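Local coordinates for protein acetyl-CoA acetyltransferase (Elizabethkingia anophelis NUHP1, PDB 6BN2) that probably catalyses the reversible condensation of two acetyl-CoA molecules to acetoacetyl-CoA and free CoA, as a thiolase-family acetyl-CoA acetyltransferase, at residues G23-G27 with N125-V129; S28-V32 with P208-P212. All blocks are in the same frame, centred on the assembly; numbering follows the deposited sequence.

The chain from G23 to V32, running from the end of central strand 12-24 toward helix 34-48, takes part in both contacts. In contact 1 its first half meets the loop after strand 117-125; in contact 2 its second half packs on short strand 209-211. The centres lie 11 Å apart, and they touch: N125 ND2 is 2.7 Å from V32 O and Q128 NE2 is 2.9 Å from S30 O, both probable hydrogen bonds. Contact 1 is nearer the predicted active site, the M126 side chain lying about 6 Å from that of H356, a predicted proton acceptor. The S24 side chain is about 10 Å from a bound calcium ion. Contact 2 lies away from the active and calcium sites.

Contact 1 of 2, residues G23-G27 with N125-V129; sequences GSFMG and NMSQV
At the end of strand 12-24, in the mixed sheet of the thiolase fold, a type II beta turn, S24-G27, docks on the loop leaving strand 117-125. F25 (-61/128) and M26 (58/25) are the turn's central residues, and G27 N hydrogen-bonds S24 O at 2.8 Å. The segments bury 174 Å² in all; M26 and S127 have the closest CA atoms, 5.1 Å apart. Along 125-129, N125 comes first: its OD1 accepts a weak hydrogen bond from Q128 N (2.9 Å). M126 (-72/-27) follows. Its O meets the edge of the F25 ring (chi1 t) at CE2, 3.5 Å away, and its side chain, whose end leads away from 23-27, packs on L257 and L150. S127 (-60/-31), with chi1 m, is the centre: M26 N donates a hydrogen bond to S127 OG at 2.8 Å (152°), D259 also hydrogen-bonds that hydroxyl, and M26 SD (chi m, m, m) lies 3.9 Å from S127 CB. The CB of Q128 points away. At V129, O hydrogen-bonds R136 of the second subunit, placing this junction beside the subunit interface, whereas V129 N hydrogen-bonds M126 O at 3.3 Å, the same oxygen that F25 CE2 touches.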
ATOM      1  N   GLY A  23     -17.690  12.552  -6.636  1.00 15.12           N
ATOM      2  CA  GLY A  23     -18.158  12.712  -7.997  1.00 14.78           C
ATOM      3  C   GLY A  23     -18.626  11.389  -8.583  1.00 15.32           C
ATOM      4  O   GLY A  23     -18.174  10.309  -8.191  1.00 16.66           O
ATOM      5  N   SER A  24     -19.546  11.488  -9.529  1.00 15.90           N
ATOM      6  CA  SER A  24     -20.059  10.329 -10.244  0.72 14.32           C
ATOM      7  C   SER A  24     -19.044   9.868 -11.283  1.00 16.28           C
ATOM      8  O   SER A  24     -18.150  10.616 -11.683  1.00 18.44           O
ATOM      9  CB  SER A  24     -21.392  10.655 -10.931  0.72 17.41           C
ATOM     10  OG  SER A  24     -22.397  10.960  -9.982  0.72 21.41           O
ATOM     11  N   PHE A  25     -19.213   8.630 -11.736  1.00 15.63           N
ATOM     12  CA  PHE A  25     -18.314   8.055 -12.736  1.00 15.37           C
ATOM     13  C   PHE A  25     -18.372   8.894 -14.010  1.00 16.59           C
ATOM     14  O   PHE A  25     -19.458   9.152 -14.544  1.00 18.88           O
ATOM     15  CB  PHE A  25     -18.736   6.613 -13.019  1.00 14.99           C
ATOM     16  CG  PHE A  25     -17.737   5.811 -13.821  1.00 16.88           C
ATOM     17  CD1 PHE A  25     -18.121   5.185 -14.993  1.00 18.45           C
ATOM     18  CD2 PHE A  25     -16.425   5.671 -13.385  1.00 17.52           C
ATOM     19  CE1 PHE A  25     -17.204   4.427 -15.718  1.00 19.39           C
ATOM     20  CE2 PHE A  25     -15.514   4.921 -14.113  1.00 17.34           C
ATOM     21  CZ  PHE A  25     -15.911   4.304 -15.279  1.00 16.71           C
ATOM     22  N   MET A  26     -17.191   9.305 -14.503  1.00 18.50           N
ATOM     23  CA  MET A  26     -17.047  10.221 -15.637  0.71 20.17           C
ATOM     24  C   MET A  26     -17.757  11.551 -15.391  1.00 19.19           C
ATOM     25  O   MET A  26     -18.118  12.256 -16.353  1.00 23.00           O
ATOM     26  CB  MET A  26     -17.547   9.582 -16.939  0.71 21.76           C
ATOM     27  CG  MET A  26     -17.061   8.161 -17.147  0.71 23.01           C
ATOM     28  SD  MET A  26     -15.284   7.995 -17.217  0.71 22.72           S
ATOM     29  CE  MET A  26     -14.900   8.969 -18.664  0.71 27.26           C
ATOM     30  N   GLY A  27     -17.933  11.916 -14.126  1.00 18.63           N
ATOM     31  CA  GLY A  27     -18.689  13.096 -13.720  1.00 18.89           C
ATOM     32  C   GLY A  27     -17.803  14.269 -13.363  1.00 20.43           C
ATOM     33  O   GLY A  27     -16.768  14.509 -13.999  1.00 20.67           O
ATOM     34  N   ASN A 125      -9.681   7.899  -8.056  1.00 12.62           N
ATOM     35  CA  ASN A 125     -10.404   8.442  -9.202  1.00 13.11           C
ATOM     36  C   ASN A 125     -10.679   7.260 -10.121  1.00 14.34           C
ATOM     37  O   ASN A 125      -9.812   6.838 -10.893  1.00 14.49           O
ATOM     38  CB  ASN A 125      -9.632   9.553  -9.900  1.00 13.83           C
ATOM     39  CG  ASN A 125     -10.474  10.213 -10.960  1.00 16.95           C
ATOM     40  OD1 ASN A 125     -11.038   9.521 -11.795  1.00 15.81           O
ATOM     41  ND2 ASN A 125     -10.630  11.540 -10.890  1.00 16.38           N
ATOM     42  N   MET A 126     -11.882   6.705 -10.000  1.00 12.93           N
ATOM     43  CA  MET A 126     -12.215   5.533 -10.790  1.00 12.06           C
ATOM     44  C   MET A 126     -12.405   5.901 -12.254  1.00 15.12           C
ATOM     45  O   MET A 126     -12.120   5.076 -13.129  1.00 15.67           O
ATOM     46  CB  MET A 126     -13.441   4.867 -10.175  1.00 13.68           C
ATOM     47  CG  MET A 126     -13.111   4.441  -8.737  1.00 14.17           C
ATOM     48  SD  MET A 126     -14.411   3.550  -7.849  1.00 14.81           S
ATOM     49  CE  MET A 126     -14.376   1.937  -8.654  1.00 15.13           C
ATOM     50  N   SER A 127     -12.805   7.154 -12.530  1.00 13.97           N
ATOM     51  CA  SER A 127     -12.952   7.625 -13.909  1.00 13.95           C
ATOM     52  C   SER A 127     -11.639   7.550 -14.685  1.00 15.99           C
ATOM     53  O   SER A 127     -11.652   7.392 -15.914  1.00 16.80           O
ATOM     54  CB  SER A 127     -13.452   9.070 -13.920  1.00 14.24           C
ATOM     55  OG  SER A 127     -14.693   9.210 -13.255  1.00 16.05           O
ATOM     56  N   GLN A 128     -10.510   7.711 -14.004  1.00 13.76           N
ATOM     57  CA  GLN A 128      -9.208   7.801 -14.665  1.00 14.82           C
ATOM     58  C   GLN A 128      -8.441   6.483 -14.679  1.00 15.96           C
ATOM     59  O   GLN A 128      -7.287   6.457 -15.136  1.00 16.17           O
ATOM     60  CB  GLN A 128      -8.361   8.902 -14.022  1.00 14.48           C
ATOM     61  CG  GLN A 128      -8.888  10.328 -14.330  1.00 15.99           C
ATOM     62  CD  GLN A 128      -7.901  11.424 -13.923  1.00 19.88           C
ATOM     63  OE1 GLN A 128      -6.808  11.145 -13.422  1.00 22.35           O
ATOM     64  NE2 GLN A 128      -8.301  12.682 -14.121  1.00 21.53           N
ATOM     65  N   VAL A 129      -9.049   5.386 -14.246  1.00 13.49           N
ATOM     66  CA  VAL A 129      -8.300   4.118 -14.233  1.00 13.65           C
ATOM     67  C   VAL A 129      -8.092   3.660 -15.670  1.00 12.52           C
ATOM     68  O   VAL A 129      -9.051   3.666 -16.453  1.00 15.04           O
ATOM     69  CB  VAL A 129      -9.052   3.059 -13.422  1.00 13.82           C
ATOM     70  CG1 VAL A 129      -8.327   1.705 -13.486  1.00 13.80           C
ATOM     71  CG2 VAL A 129      -9.167   3.519 -11.967  1.00 13.12           C
TER

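Contact 2 of 2, residues S28-V32 with P208-P212; sequences SLSGV and PVSIP
I211, V209 and V32 lose the most surface in this contact, about 55, 42 and 41 Å² of a total of 201 Å². It joins the loop between strand 12-24 and helix 34-48 to the short strand 209-211, which pairs antiparallel with 219-221 as a two-stranded hairpin in the thiolase N-terminal region. V209 (-113/125), S210 (-91/128) and I211 (-112/110) are extended, so V209 and I211 present CB toward the loop and S210 turns away. Opposite them, 29-32 forms a type I beta turn: S30 (-66/-20) and G31 (-96/7) are its central residues, and V32 N hydrogen-bonds L29 O at 3.0 Å. V32 and I211 have the nearest CA atoms, 7.3 Å apart.

I211, with chi1 m and chi2 t, makes the closest approach, its CD1 lying 3.3 Å from S28 O and 3.9 Å from L29 CD2; its CG1 is 4.0 Å from V32 CG2. V209 (chi1 t) touches L29 CD2 through CG1 at 3.9 Å and V32 CG1 through the same methyl at 4.4 Å. V32 (chi1 t) points its CB toward the strand; L29 (m, t) starts sideways but brings its end in beside both strand residues. L37 of helix 34-48 packs on L29, V32 and V209, and F221 on L29 and I211, extending this apolar cluster.

No hydrogen bond crosses between the segments: the strand's backbone hydrogen bonds run to F221 and I219, and S28 OG hydrogen-bonds E225. The two segments therefore meet chiefly through van der Waals packing of branched aliphatic side chains, rather than by extension of the sheet.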
ATOM      1  N   SER A  28     -18.210  14.997 -12.317  1.00 17.36           N
ATOM      2  CA  SER A  28     -17.673  16.333 -12.064  1.00 19.11           C
ATOM      3  C   SER A  28     -16.197  16.313 -11.694  1.00 19.52           C
ATOM      4  O   SER A  28     -15.505  17.312 -11.906  1.00 22.54           O
ATOM      5  CB  SER A  28     -18.468  17.027 -10.957  1.00 23.54           C
ATOM      6  OG  SER A  28     -19.753  17.381 -11.419  1.00 22.66           O
ATOM      7  N   LEU A  29     -15.708  15.218 -11.109  1.00 17.20           N
ATOM      8  CA  LEU A  29     -14.306  15.110 -10.720  1.00 17.64           C
ATOM      9  C   LEU A  29     -13.500  14.244 -11.664  1.00 18.83           C
ATOM     10  O   LEU A  29     -12.341  13.933 -11.364  1.00 18.12           O
ATOM     11  CB  LEU A  29     -14.187  14.553  -9.298  1.00 15.36           C
ATOM     12  CG  LEU A  29     -14.792  15.480  -8.240  1.00 16.52           C
ATOM     13  CD1 LEU A  29     -14.691  14.834  -6.851  1.00 19.02           C
ATOM     14  CD2 LEU A  29     -14.140  16.888  -8.263  1.00 18.29           C
ATOM     15  N   SER A  30     -14.067  13.868 -12.813  1.00 18.57           N
ATOM     16  CA  SER A  30     -13.368  12.912 -13.659  1.00 19.42           C
ATOM     17  C   SER A  30     -12.071  13.473 -14.231  1.00 23.39           C
ATOM     18  O   SER A  30     -11.197  12.692 -14.630  1.00 22.14           O
ATOM     19  CB  SER A  30     -14.287  12.442 -14.785  1.00 23.38           C
ATOM     20  OG  SER A  30     -14.677  13.519 -15.609  1.00 23.35           O
ATOM     21  N   GLY A  31     -11.916  14.796 -14.261  1.00 19.96           N
ATOM     22  CA  GLY A  31     -10.686  15.426 -14.707  1.00 19.96           C
ATOM     23  C   GLY A  31      -9.717  15.818 -13.609  1.00 20.11           C
ATOM     24  O   GLY A  31      -8.710  16.476 -13.903  1.00 22.34           O
ATOM     25  N   VAL A  32      -9.985  15.445 -12.362  1.00 17.54           N
ATOM     26  CA  VAL A  32      -9.155  15.794 -11.217  1.00 15.98           C
ATOM     27  C   VAL A  32      -8.508  14.504 -10.717  1.00 13.99           C
ATOM     28  O   VAL A  32      -9.197  13.657 -10.132  1.00 15.63           O
ATOM     29  CB  VAL A  32      -9.973  16.473 -10.111  1.00 16.79           C
ATOM     30  CG1 VAL A  32      -9.076  16.873  -8.955  1.00 18.76           C
ATOM     31  CG2 VAL A  32     -10.731  17.685 -10.680  1.00 17.45           C
ATOM     32  N   PRO A 208     -14.526  21.582  -0.382  1.00 17.83           N
ATOM     33  CA  PRO A 208     -14.829  21.633  -1.815  1.00 18.54           C
ATOM     34  C   PRO A 208     -13.585  21.461  -2.670  1.00 19.22           C
ATOM     35  O   PRO A 208     -12.451  21.682  -2.235  1.00 21.52           O
ATOM     36  CB  PRO A 208     -15.410  23.033  -1.997  1.00 22.28           C
ATOM     37  CG  PRO A 208     -14.713  23.844  -0.899  1.00 27.87           C
ATOM     38  CD  PRO A 208     -14.650  22.896   0.276  1.00 21.08           C
ATOM     39  N   VAL A 209     -13.829  21.092  -3.927  1.00 19.66           N
ATOM     40  CA  VAL A 209     -12.784  20.939  -4.933  1.00 20.72           C
ATOM     41  C   VAL A 209     -12.978  22.023  -5.975  1.00 22.64           C
ATOM     42  O   VAL A 209     -14.060  22.129  -6.560  1.00 22.89           O
ATOM     43  CB  VAL A 209     -12.836  19.556  -5.604  1.00 20.03           C
ATOM     44  CG1 VAL A 209     -11.731  19.444  -6.655  1.00 21.48           C
ATOM     45  CG2 VAL A 209     -12.737  18.447  -4.571  1.00 18.77           C
ATOM     46  N   SER A 210     -11.933  22.803  -6.224  1.00 24.22           N
ATOM     47  CA  SER A 210     -11.961  23.800  -7.284  1.00 28.42           C
ATOM     48  C   SER A 210     -11.433  23.156  -8.558  1.00 34.07           C
ATOM     49  O   SER A 210     -10.354  22.557  -8.551  1.00 35.19           O
ATOM     50  CB  SER A 210     -11.118  25.015  -6.898  1.00 34.08           C
ATOM     51  OG  SER A 210     -11.107  25.972  -7.937  1.00 42.53           O
ATOM     52  N   ILE A 211     -12.197  23.263  -9.640  1.00 32.36           N
ATOM     53  CA  ILE A 211     -11.908  22.557 -10.882  1.00 33.47           C
ATOM     54  C   ILE A 211     -11.522  23.589 -11.940  1.00 44.11           C
ATOM     55  O   ILE A 211     -12.382  24.355 -12.401  1.00 39.44           O
ATOM     56  CB  ILE A 211     -13.104  21.708 -11.331  1.00 34.48           C
ATOM     57  CG1 ILE A 211     -13.428  20.666 -10.257  1.00 30.88           C
ATOM     58  CG2 ILE A 211     -12.804  21.032 -12.662  1.00 38.02           C
ATOM     59  CD1 ILE A 211     -14.811  20.111 -10.353  1.00 31.50           C
ATOM     60  N   PRO A 212     -10.257  23.642 -12.358  1.00 48.67           N
ATOM     61  CA  PRO A 212      -9.854  24.633 -13.362  1.00 52.71           C
ATOM     62  C   PRO A 212     -10.587  24.411 -14.675  1.00 53.98           C
ATOM     63  O   PRO A 212     -10.849  23.276 -15.079  1.00 51.61           O
ATOM     64  CB  PRO A 212      -8.347  24.398 -13.507  1.00 53.22           C
ATOM     65  CG  PRO A 212      -8.152  22.967 -13.098  1.00 52.49           C
ATOM     66  CD  PRO A 212      -9.151  22.739 -11.996  1.00 48.91           C
TER